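Local coordinates for protein pectinesterase A (PDB 2NTP) that hydrolyses the methyl esters of polygalacturonate chains in pectin, an early step in the soft-rotting of plant tissue, at residues 109-114 / 195-200; 154-159 / 163-168; 281-286 / 291-296. All coordinates share one frame; numbering follows the deposited sequence.

In the fold
All three interactions belong to one right-handed parallel beta-helix and the loops that project from it. Interaction 2 lies about 4 Å from the centre of the chain and joins two of the parallel sheets, through strands 156-158 and 162-166, inside the beta-helix. Interactions 1 and 3 sit about 19 and 22 Å from that centre, on helix 111-116 with a loop, and on a hairpin. The centres of the three interactions are about 23 to 24 Å apart in every pairing, and none touches another. Along the chain, residues 109-114 and 195-200 bracket interaction 2, and interaction 3 follows both. Each contributes to the glycan pocket: Arg-195, Asp-154 with Tyr-157, and Met-282.

Interaction 1: 109-114 / 195-200; sequences FDFPAN and RADVKS
Arg-195 opens a type I beta turn that runs to Val-198, and its guanidinium group meets the ring of Phe-111, from the first turn of helix 111-116. Both segments project from the parallel beta-helix; Arg-195 binds substrate, and Phe-111 lies close to Gln-153, the transition-state stabiliser. The arginine chain bends at chi2 and chi3 (-81° and -57°), curling its end back toward the helix. There NE comes to 3.5 Å from Phe-111 CE2, near the plane of the ring and at its edge. The two flat groups stand 87° apart, so the ring presents its rim to one face of the guanidinium: an edge-to-face contact, with Phe-111 CZ over that face. NH1 bonds to Ser-204 O, and NH2 also reaches a carboxylate oxygen of bound galacturonate.

Two residues on, Asp-197 locks the same group side-on with a two-pronged salt bridge: NE of Arg-195 gives a 2.8 Å bond to Asp-197 OD1, and the nearly straight second prong takes NH2 to OD2 at 2.9 Å. Both oxygens are met on their syn sides, the OD2 bond tilted out of the carboxylate plane. This pairing fixes the guanidinium rotation and probably offsets its charge. Asp-197 OD1 also lies 3.8 Å from Phe-111 CE2, and Gln-115 NE2 bonds to OD2, tying the turn to the helix. Val-198 CG2 lies over the centre of the Arg-195 guanidinium, 3.3 Å above its plane.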
loop_
_atom_site.group_PDB
_atom_site.type_symbol
_atom_site.label_atom_id
_atom_site.label_comp_id
_atom_site.label_asym_id
_atom_site.label_seq_id
_atom_site.Cartn_x
_atom_site.Cartn_y
_atom_site.Cartn_z
ATOM N N PHE A 109 8.742 -9.027 -7.528
ATOM C CA PHE A 109 9.563 -9.893 -6.685
ATOM C C PHE A 109 8.780 -11.167 -6.404
ATOM O O PHE A 109 7.658 -11.131 -5.876
ATOM C CB PHE A 109 9.985 -9.211 -5.381
ATOM C CG PHE A 109 10.699 -10.127 -4.422
ATOM C CD1 PHE A 109 11.942 -10.663 -4.746
ATOM C CD2 PHE A 109 10.126 -10.451 -3.193
ATOM C CE1 PHE A 109 12.604 -11.509 -3.862
ATOM C CE2 PHE A 109 10.779 -11.303 -2.300
ATOM C CZ PHE A 109 12.025 -11.830 -2.640
ATOM N N ASP A 110 9.372 -12.293 -6.785
ATOM C CA ASP A 110 8.700 -13.573 -6.658
ATOM C C ASP A 110 8.883 -14.105 -5.244
ATOM O O ASP A 110 9.715 -14.976 -4.992
ATOM C CB ASP A 110 9.239 -14.557 -7.700
ATOM C CG ASP A 110 8.333 -15.761 -7.908
ATOM O OD1 ASP A 110 7.550 -16.118 -6.999
ATOM O OD2 ASP A 110 8.424 -16.368 -9.000
ATOM N N PHE A 111 8.101 -13.562 -4.317
ATOM C CA PHE A 111 8.159 -14.002 -2.928
ATOM C C PHE A 111 8.042 -15.526 -2.759
ATOM O O PHE A 111 8.869 -16.123 -2.075
ATOM C CB PHE A 111 7.118 -13.266 -2.081
ATOM C CG PHE A 111 7.077 -13.711 -0.652
ATOM C CD1 PHE A 111 7.940 -13.160 0.287
ATOM C CD2 PHE A 111 6.167 -14.683 -0.239
ATOM C CE1 PHE A 111 7.900 -13.573 1.617
ATOM C CE2 PHE A 111 6.120 -15.098 1.085
ATOM C CZ PHE A 111 6.997 -14.548 2.016
ATOM N N PRO A 112 7.013 -16.164 -3.365
ATOM C CA PRO A 112 6.912 -17.618 -3.163
ATOM C C PRO A 112 8.121 -18.405 -3.678
ATOM O O PRO A 112 8.550 -19.354 -3.022
ATOM C CB PRO A 112 5.650 -17.995 -3.944
ATOM C CG PRO A 112 4.835 -16.719 -3.973
ATOM C CD PRO A 112 5.886 -15.659 -4.175
ATOM N N ALA A 113 8.661 -18.020 -4.831
ATOM C CA ALA A 113 9.842 -18.705 -5.368
ATOM C C ALA A 113 11.039 -18.494 -4.449
ATOM O O ALA A 113 11.828 -19.416 -4.231
ATOM C CB ALA A 113 10.152 -18.242 -6.785
ATOM N N ASN A 114 11.160 -17.285 -3.902
ATOM C CA ASN A 114 12.203 -16.986 -2.925
ATOM C C ASN A 114 12.121 -17.891 -1.696
ATOM O O ASN A 114 13.126 -18.452 -1.270
ATOM C CB ASN A 114 12.147 -15.530 -2.475
ATOM C CG ASN A 114 13.326 -15.155 -1.593
ATOM O OD1 ASN A 114 14.434 -14.951 -2.084
ATOM N ND2 ASN A 114 13.093 -15.067 -0.286
ATOM N N ARG A 195 -0.142 -18.394 1.121
ATOM C CA ARG A 195 1.241 -18.576 1.564
ATOM C C ARG A 195 1.601 -20.056 1.585
ATOM O O ARG A 195 1.226 -20.771 2.515
ATOM C CB ARG A 195 1.439 -18.020 2.981
ATOM C CG ARG A 195 1.350 -16.501 3.124
ATOM C CD ARG A 195 2.643 -15.791 2.723
ATOM N NE ARG A 195 3.844 -16.217 3.448
ATOM C CZ ARG A 195 4.266 -15.701 4.604
ATOM N NH1 ARG A 195 3.567 -14.761 5.226
ATOM N NH2 ARG A 195 5.389 -16.150 5.164
ATOM N N ALA A 196 2.322 -20.512 0.565
ATOM C CA ALA A 196 2.753 -21.907 0.486
ATOM C C ALA A 196 3.769 -22.248 1.578
ATOM O O ALA A 196 3.947 -23.424 1.933
ATOM C CB ALA A 196 3.331 -22.207 -0.888
ATOM N N ASP A 197 4.422 -21.217 2.109
ATOM C CA ASP A 197 5.525 -21.385 3.057
ATOM C C ASP A 197 5.103 -21.343 4.528
ATOM O O ASP A 197 5.945 -21.475 5.420
ATOM C CB ASP A 197 6.623 -20.342 2.789
ATOM C CG ASP A 197 6.142 -18.909 2.991
ATOM O OD1 ASP A 197 5.091 -18.542 2.430
ATOM O OD2 ASP A 197 6.827 -18.140 3.700
ATOM N N VAL A 198 3.806 -21.166 4.775
ATOM C CA VAL A 198 3.278 -21.059 6.138
ATOM C C VAL A 198 2.556 -22.340 6.556
ATOM O O VAL A 198 1.641 -22.797 5.870
ATOM C CB VAL A 198 2.346 -19.822 6.294
ATOM C CG1 VAL A 198 1.612 -19.838 7.631
ATOM C CG2 VAL A 198 3.147 -18.539 6.162
ATOM N N LYS A 199 2.986 -22.906 7.685
ATOM C CA LYS A 199 2.409 -24.136 8.232
ATOM C C LYS A 199 0.950 -23.955 8.624
ATOM O O LYS A 199 0.540 -22.870 9.047
ATOM C CB LYS A 199 3.190 -24.595 9.467
ATOM C CG LYS A 199 4.592 -25.097 9.188
ATOM C CD LYS A 199 5.248 -25.559 10.481
ATOM C CE LYS A 199 6.715 -25.898 10.282
ATOM N NZ LYS A 199 6.905 -27.136 9.484
ATOM N N SER A 200 0.174 -25.028 8.488
ATOM C CA SER A 200 -1.212 -25.040 8.939
ATOM C C SER A 200 -1.249 -24.604 10.403
ATOM O O SER A 200 -0.482 -25.114 11.228
ATOM C CB SER A 200 -1.808 -26.440 8.778
ATOM O OG SER A 200 -3.225 -26.396 8.769
#

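Interaction 2: 154-159 / 163-168; sequences DTLYVS and SFFSDC. With ADA (alpha-D-galactopyranuronic acid), chain C; ADA (alpha-D-galactopyranuronic acid), chain B.
Leu-156 and Phe-165 come from opposite directions in the hydrophobic interior of the parallel beta-helix, the leucine methyls lying over a face of the phenyl ring. Leu-156 CD2 is 4.1 Å from the Phe-165 centroid and 27° off the normal, a CH-pi contact; its nearest ring atom is Phe-165 CZ, 3.7 Å away. CD1 also reaches CZ. With CG anti to the backbone N (chi1 176°), Leu-156 carries both methyls inward to the ring.

A second apolar contact comes from Val-158, whose CG1 approaches Phe-165 CE1 obliquely at 4.0 Å. The same methyl lies 3.8 Å from the hydroxyl oxygen, OG, of Ser-163.

The sugar contacts belong to the outward side. Asp-154, the proton donor of the esterase, places OD1 2.6 Å from O6A of a bound galacturonate, and Tyr-157 lies near a second sugar without a bond to it.

No backbone bond joins the two segments; the axes of the short strands 156-158 and 163-166 come no closer than 10.3 Å, and the strands belong to different sheets. Phe-165 stacks on Phe-144 and Phe-185, forming an aromatic stack through neighbouring coils, while Leu-149 of strand 147-150 touches both Leu-156 and Phe-165, and Ala-183 of strand 182-186 packs against Val-158 and Ser-163.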
loop_
_atom_site.group_PDB
_atom_site.type_symbol
_atom_site.label_atom_id
_atom_site.label_comp_id
_atom_site.label_asym_id
_atom_site.label_seq_id
_atom_site.Cartn_x
_atom_site.Cartn_y
_atom_site.Cartn_z
ATOM N N ASP A 154 4.421 -5.955 2.062
ATOM C CA ASP A 154 4.592 -4.491 1.990
ATOM C C ASP A 154 4.179 -3.868 0.637
ATOM O O ASP A 154 4.796 -2.914 0.152
ATOM C CB ASP A 154 6.047 -4.094 2.348
ATOM C CG ASP A 154 6.327 -4.141 3.848
ATOM O OD1 ASP A 154 5.543 -4.763 4.595
ATOM O OD2 ASP A 154 7.339 -3.553 4.286
ATOM N N THR A 155 3.115 -4.390 0.037
ATOM C CA THR A 155 2.664 -3.903 -1.278
ATOM C C THR A 155 2.500 -2.376 -1.372
ATOM O O THR A 155 3.016 -1.756 -2.300
ATOM C CB THR A 155 1.348 -4.589 -1.684
ATOM O OG1 THR A 155 1.539 -6.011 -1.636
ATOM C CG2 THR A 155 0.914 -4.163 -3.102
ATOM N N LEU A 156 1.779 -1.797 -0.413
ATOM C CA LEU A 156 1.462 -0.365 -0.413
ATOM C C LEU A 156 1.999 0.337 0.831
ATOM O O LEU A 156 1.582 0.035 1.953
ATOM C CB LEU A 156 -0.047 -0.146 -0.524
ATOM C CG LEU A 156 -0.510 1.315 -0.431
ATOM C CD1 LEU A 156 0.135 2.192 -1.519
ATOM C CD2 LEU A 156 -2.040 1.395 -0.499
ATOM N N TYR A 157 2.903 1.287 0.600
ATOM C CA TYR A 157 3.571 2.046 1.656
ATOM C C TYR A 157 3.008 3.462 1.586
ATOM O O TYR A 157 3.331 4.211 0.670
ATOM C CB TYR A 157 5.085 2.058 1.385
ATOM C CG TYR A 157 5.999 2.532 2.514
ATOM C CD1 TYR A 157 5.497 3.134 3.672
ATOM C CD2 TYR A 157 7.385 2.383 2.403
ATOM C CE1 TYR A 157 6.357 3.572 4.693
ATOM C CE2 TYR A 157 8.247 2.819 3.410
ATOM C CZ TYR A 157 7.730 3.403 4.549
ATOM O OH TYR A 157 8.591 3.829 5.539
ATOM N N VAL A 158 2.138 3.812 2.529
ATOM C CA VAL A 158 1.536 5.143 2.563
ATOM C C VAL A 158 2.077 5.966 3.734
ATOM O O VAL A 158 1.751 5.705 4.890
ATOM C CB VAL A 158 -0.024 5.085 2.580
ATOM C CG1 VAL A 158 -0.569 4.833 1.172
ATOM C CG2 VAL A 158 -0.530 4.016 3.547
ATOM N N SER A 159 2.920 6.948 3.416
ATOM C CA SER A 159 3.509 7.832 4.422
ATOM C C SER A 159 3.075 9.284 4.192
ATOM O O SER A 159 2.424 9.586 3.201
ATOM C CB SER A 159 5.037 7.710 4.384
ATOM O OG SER A 159 5.647 8.380 5.474
ATOM N N SER A 163 -3.837 10.344 0.997
ATOM C CA SER A 163 -4.003 9.615 -0.251
ATOM C C SER A 163 -5.407 9.029 -0.284
ATOM O O SER A 163 -5.983 8.725 0.760
ATOM C CB SER A 163 -2.970 8.501 -0.365
ATOM O OG SER A 163 -3.032 7.681 0.781
ATOM N N PHE A 164 -5.947 8.874 -1.485
ATOM C CA PHE A 164 -7.293 8.328 -1.649
ATOM C C PHE A 164 -7.262 7.266 -2.733
ATOM O O PHE A 164 -6.746 7.501 -3.828
ATOM C CB PHE A 164 -8.285 9.450 -1.993
ATOM C CG PHE A 164 -9.706 8.976 -2.214
ATOM C CD1 PHE A 164 -10.370 8.218 -1.253
ATOM C CD2 PHE A 164 -10.384 9.318 -3.379
ATOM C CE1 PHE A 164 -11.687 7.786 -1.458
ATOM C CE2 PHE A 164 -11.704 8.900 -3.594
ATOM C CZ PHE A 164 -12.354 8.132 -2.633
ATOM N N PHE A 165 -7.785 6.089 -2.396
ATOM C CA PHE A 165 -7.832 4.942 -3.294
ATOM C C PHE A 165 -9.285 4.569 -3.513
ATOM O O PHE A 165 -10.022 4.328 -2.559
ATOM C CB PHE A 165 -7.062 3.766 -2.691
ATOM C CG PHE A 165 -5.601 4.048 -2.484
ATOM C CD1 PHE A 165 -5.166 4.754 -1.361
ATOM C CD2 PHE A 165 -4.660 3.608 -3.410
ATOM C CE1 PHE A 165 -3.816 5.027 -1.171
ATOM C CE2 PHE A 165 -3.304 3.868 -3.227
ATOM C CZ PHE A 165 -2.882 4.585 -2.107
ATOM N N SER A 166 -9.687 4.530 -4.777
ATOM C CA SER A 166 -11.090 4.364 -5.134
ATOM C C SER A 166 -11.231 3.323 -6.235
ATOM O O SER A 166 -10.481 3.355 -7.213
ATOM C CB SER A 166 -11.650 5.710 -5.600
ATOM O OG SER A 166 -12.959 5.590 -6.132
ATOM N N ASP A 167 -12.194 2.411 -6.076
ATOM C CA ASP A 167 -12.474 1.366 -7.071
ATOM C C ASP A 167 -11.199 0.593 -7.389
ATOM O O ASP A 167 -10.858 0.361 -8.554
ATOM C CB ASP A 167 -13.091 1.958 -8.354
ATOM C CG ASP A 167 -14.318 2.819 -8.081
ATOM O OD1 ASP A 167 -14.971 2.660 -7.025
ATOM O OD2 ASP A 167 -14.636 3.666 -8.943
ATOM N N CYS A 168 -10.507 0.189 -6.332
ATOM C CA CYS A 168 -9.158 -0.314 -6.464
ATOM C C CYS A 168 -9.046 -1.793 -6.108
ATOM O O CYS A 168 -9.949 -2.369 -5.500
ATOM C CB CYS A 168 -8.204 0.551 -5.632
ATOM S SG CYS A 168 -8.069 0.172 -3.865
HETATM C C1 ADA C . 9.465 -7.659 9.008
HETATM C C2 ADA C . 10.170 -6.732 9.994
HETATM C C3 ADA C . 9.159 -5.763 10.611
HETATM C C4 ADA C . 8.385 -5.036 9.508
HETATM C C5 ADA C . 7.706 -6.069 8.607
HETATM C C6 ADA C . 6.915 -5.461 7.476
HETATM O O2 ADA C . 10.805 -7.521 11.007
HETATM O O3 ADA C . 9.836 -4.829 11.463
HETATM O O4 ADA C . 9.300 -4.273 8.711
HETATM O O5 ADA C . 8.726 -6.907 8.042
HETATM O O6B ADA C . 6.141 -4.492 7.678
HETATM O O6A ADA C . 7.065 -5.981 6.352
HETATM C C1 ADA B . 12.696 0.511 8.710
HETATM C C2 ADA B . 12.245 1.912 9.127
HETATM C C3 ADA B . 11.408 2.567 8.026
HETATM C C4 ADA B . 12.136 2.519 6.678
HETATM C C5 ADA B . 12.544 1.079 6.369
HETATM C C6 ADA B . 13.309 0.977 5.076
HETATM O O2 ADA B . 11.477 1.798 10.327
HETATM O O3 ADA B . 11.069 3.917 8.387
HETATM O O4 ADA B . 13.323 3.324 6.712
HETATM O O5 ADA B . 13.353 0.564 7.438
HETATM O O6B ADA B . 12.893 1.595 4.072
HETATM O O6A ADA B . 14.335 0.268 5.057
#

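Interaction 3: 281-286 / 291-296; sequences KMSGKD and TIWFNP
Met-282 and Phe-294 exchange two backbone hydrogen bonds, and Gly-284 and Ile-292 exchange two more, stitching strands 282-285 and 291-294 into a two-stranded antiparallel beta hairpin on the protein surface. The two shortest are Phe-294 N to Met-282 O and Gly-284 N to Ile-292 O, each 2.8 Å. Between these pairs lies the non-hydrogen-bonded pair Ser-283 with Trp-293; a second, Lys-285 with Thr-291, follows beyond Gly-284 and Ile-292, toward the turn. There a water donates to both Asp-286 OD2 and Thr-291 O and bridges the two segments, while Asp-286 OD1 accepts from the backbone N of Asn-288 and of Asn-290 within the connecting loop.

Packing is centred on the Trp-293 indole, which is met on both faces of its six-membered ring. Lys-281, its chain extended beyond CG, lies across one face: CD comes to 3.6 Å from Trp-293 CE3, and NZ stands 4.8 Å from the centroid of the six-membered ring, 9° off the normal, a cation-pi interaction. Against the opposite face, Ser-283 CB makes a CH-pi contact.

On the other side of the hairpin, Ile-292 and Phe-294 flank Gly-284. Phe-294 CD2 approaches Met-282 O at 3.5 Å, and its ring stacks on His-246. The side chain of Met-282 itself leaves the hairpin, touching Asp-175, the nucleophile, as well as Trp-245 and a bound galacturonate, so Met-282 lines the glycan pocket. Toward the turn, Ile-292 CG2, set between its backbone N and carbonyl carbon, is 3.4 Å from Gly-284 O and 3.9 Å from Asp-286 CB.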
loop_
_atom_site.group_PDB
_atom_site.type_symbol
_atom_site.label_atom_id
_atom_site.label_comp_id
_atom_site.label_asym_id
_atom_site.label_seq_id
_atom_site.Cartn_x
_atom_site.Cartn_y
_atom_site.Cartn_z
ATOM N N LYS A 281 -0.836 -8.444 17.497
ATOM C CA LYS A 281 0.285 -7.684 18.047
ATOM C C LYS A 281 1.470 -7.677 17.079
ATOM O O LYS A 281 1.489 -8.415 16.090
ATOM C CB LYS A 281 0.709 -8.267 19.406
ATOM C CG LYS A 281 1.180 -9.719 19.355
ATOM C CD LYS A 281 1.438 -10.282 20.751
ATOM C CE LYS A 281 2.017 -11.685 20.660
ATOM N NZ LYS A 281 1.958 -12.404 21.965
ATOM N N MET A 282 2.456 -6.835 17.375
ATOM C CA MET A 282 3.672 -6.754 16.579
ATOM C C MET A 282 4.840 -6.373 17.471
ATOM O O MET A 282 4.674 -5.603 18.420
ATOM C CB MET A 282 3.511 -5.726 15.458
ATOM C CG MET A 282 4.615 -5.762 14.407
ATOM S SD MET A 282 4.332 -4.566 13.095
ATOM C CE MET A 282 5.722 -4.913 12.024
ATOM N N SER A 283 6.015 -6.911 17.155
ATOM C CA SER A 283 7.208 -6.673 17.968
ATOM C C SER A 283 8.184 -5.715 17.304
ATOM O O SER A 283 8.243 -5.603 16.076
ATOM C CB SER A 283 7.915 -7.994 18.283
ATOM O OG SER A 283 8.608 -8.475 17.142
ATOM N N GLY A 284 8.967 -5.038 18.139
ATOM C CA GLY A 284 10.059 -4.194 17.692
ATOM C C GLY A 284 11.180 -4.269 18.711
ATOM O O GLY A 284 11.144 -5.102 19.615
ATOM N N LYS A 285 12.172 -3.398 18.551
ATOM C CA LYS A 285 13.264 -3.276 19.519
ATOM C C LYS A 285 13.145 -1.951 20.254
ATOM O O LYS A 285 12.920 -0.905 19.636
ATOM C CB LYS A 285 14.626 -3.365 18.822
ATOM C CG LYS A 285 14.917 -4.679 18.107
ATOM C CD LYS A 285 15.180 -5.814 19.082
ATOM C CE LYS A 285 15.693 -7.057 18.366
ATOM N NZ LYS A 285 17.166 -7.009 18.118
ATOM N N ASP A 286 13.286 -1.991 21.577
ATOM C CA ASP A 286 13.165 -0.774 22.378
ATOM C C ASP A 286 14.509 -0.035 22.498
ATOM O O ASP A 286 15.508 -0.440 21.889
ATOM C CB ASP A 286 12.510 -1.067 23.745
ATOM C CG ASP A 286 13.407 -1.859 24.698
ATOM O OD1 ASP A 286 14.636 -1.950 24.479
ATOM O OD2 ASP A 286 12.870 -2.374 25.700
ATOM N N THR A 291 13.480 -6.854 22.980
ATOM C CA THR A 291 12.206 -7.073 22.299
ATOM C C THR A 291 11.102 -6.356 23.058
ATOM O O THR A 291 11.015 -6.446 24.283
ATOM C CB THR A 291 11.863 -8.575 22.218
ATOM O OG1 THR A 291 12.995 -9.294 21.718
ATOM C CG2 THR A 291 10.655 -8.809 21.311
ATOM N N ILE A 292 10.273 -5.627 22.319
ATOM C CA ILE A 292 9.095 -4.983 22.886
ATOM C C ILE A 292 7.888 -5.330 22.018
ATOM O O ILE A 292 7.987 -5.323 20.789
ATOM C CB ILE A 292 9.288 -3.440 23.042
ATOM C CG1 ILE A 292 8.042 -2.784 23.655
ATOM C CG2 ILE A 292 9.697 -2.788 21.714
ATOM C CD1 ILE A 292 8.272 -1.363 24.178
ATOM N N TRP A 293 6.781 -5.683 22.668
ATOM C CA TRP A 293 5.543 -6.024 21.974
ATOM C C TRP A 293 4.541 -4.891 22.057
ATOM O O TRP A 293 4.312 -4.317 23.127
ATOM C CB TRP A 293 4.933 -7.319 22.526
ATOM C CG TRP A 293 5.705 -8.539 22.120
ATOM C CD1 TRP A 293 6.697 -9.151 22.829
ATOM C CD2 TRP A 293 5.570 -9.278 20.898
ATOM N NE1 TRP A 293 7.187 -10.230 22.130
ATOM C CE2 TRP A 293 6.511 -10.334 20.944
ATOM C CE3 TRP A 293 4.747 -9.152 19.770
ATOM C CZ2 TRP A 293 6.652 -11.261 19.904
ATOM C CZ3 TRP A 293 4.889 -10.080 18.731
ATOM C CH2 TRP A 293 5.830 -11.120 18.812
ATOM N N PHE A 294 3.953 -4.576 20.911
ATOM C CA PHE A 294 2.902 -3.578 20.820
ATOM C C PHE A 294 1.581 -4.285 20.544
ATOM O O PHE A 294 1.472 -5.067 19.598
ATOM C CB PHE A 294 3.232 -2.563 19.733
ATOM C CG PHE A 294 4.555 -1.890 19.932
ATOM C CD1 PHE A 294 4.698 -0.870 20.872
ATOM C CD2 PHE A 294 5.666 -2.283 19.190
ATOM C CE1 PHE A 294 5.935 -0.240 21.059
ATOM C CE2 PHE A 294 6.903 -1.665 19.370
ATOM C CZ PHE A 294 7.034 -0.640 20.309
ATOM N N ASN A 295 0.593 -4.018 21.394
ATOM C CA ASN A 295 -0.652 -4.782 21.401
ATOM C C ASN A 295 -1.813 -4.072 20.713
ATOM O O ASN A 295 -1.911 -2.842 20.769
ATOM C CB ASN A 295 -1.025 -5.147 22.842
ATOM C CG ASN A 295 0.033 -6.000 23.524
ATOM O OD1 ASN A 295 0.577 -6.944 22.938
ATOM N ND2 ASN A 295 0.324 -5.677 24.778
ATOM N N PRO A 296 -2.709 -4.848 20.067
ATOM C CA PRO A 296 -3.821 -4.241 19.342
ATOM C C PRO A 296 -4.775 -3.449 20.245
ATOM O O PRO A 296 -5.340 -2.444 19.806
ATOM C CB PRO A 296 -4.529 -5.446 18.707
ATOM C CG PRO A 296 -4.133 -6.616 19.549
ATOM C CD PRO A 296 -2.726 -6.322 19.962
HETATM O O HOH W 1 11.115 -4.310 26.057
#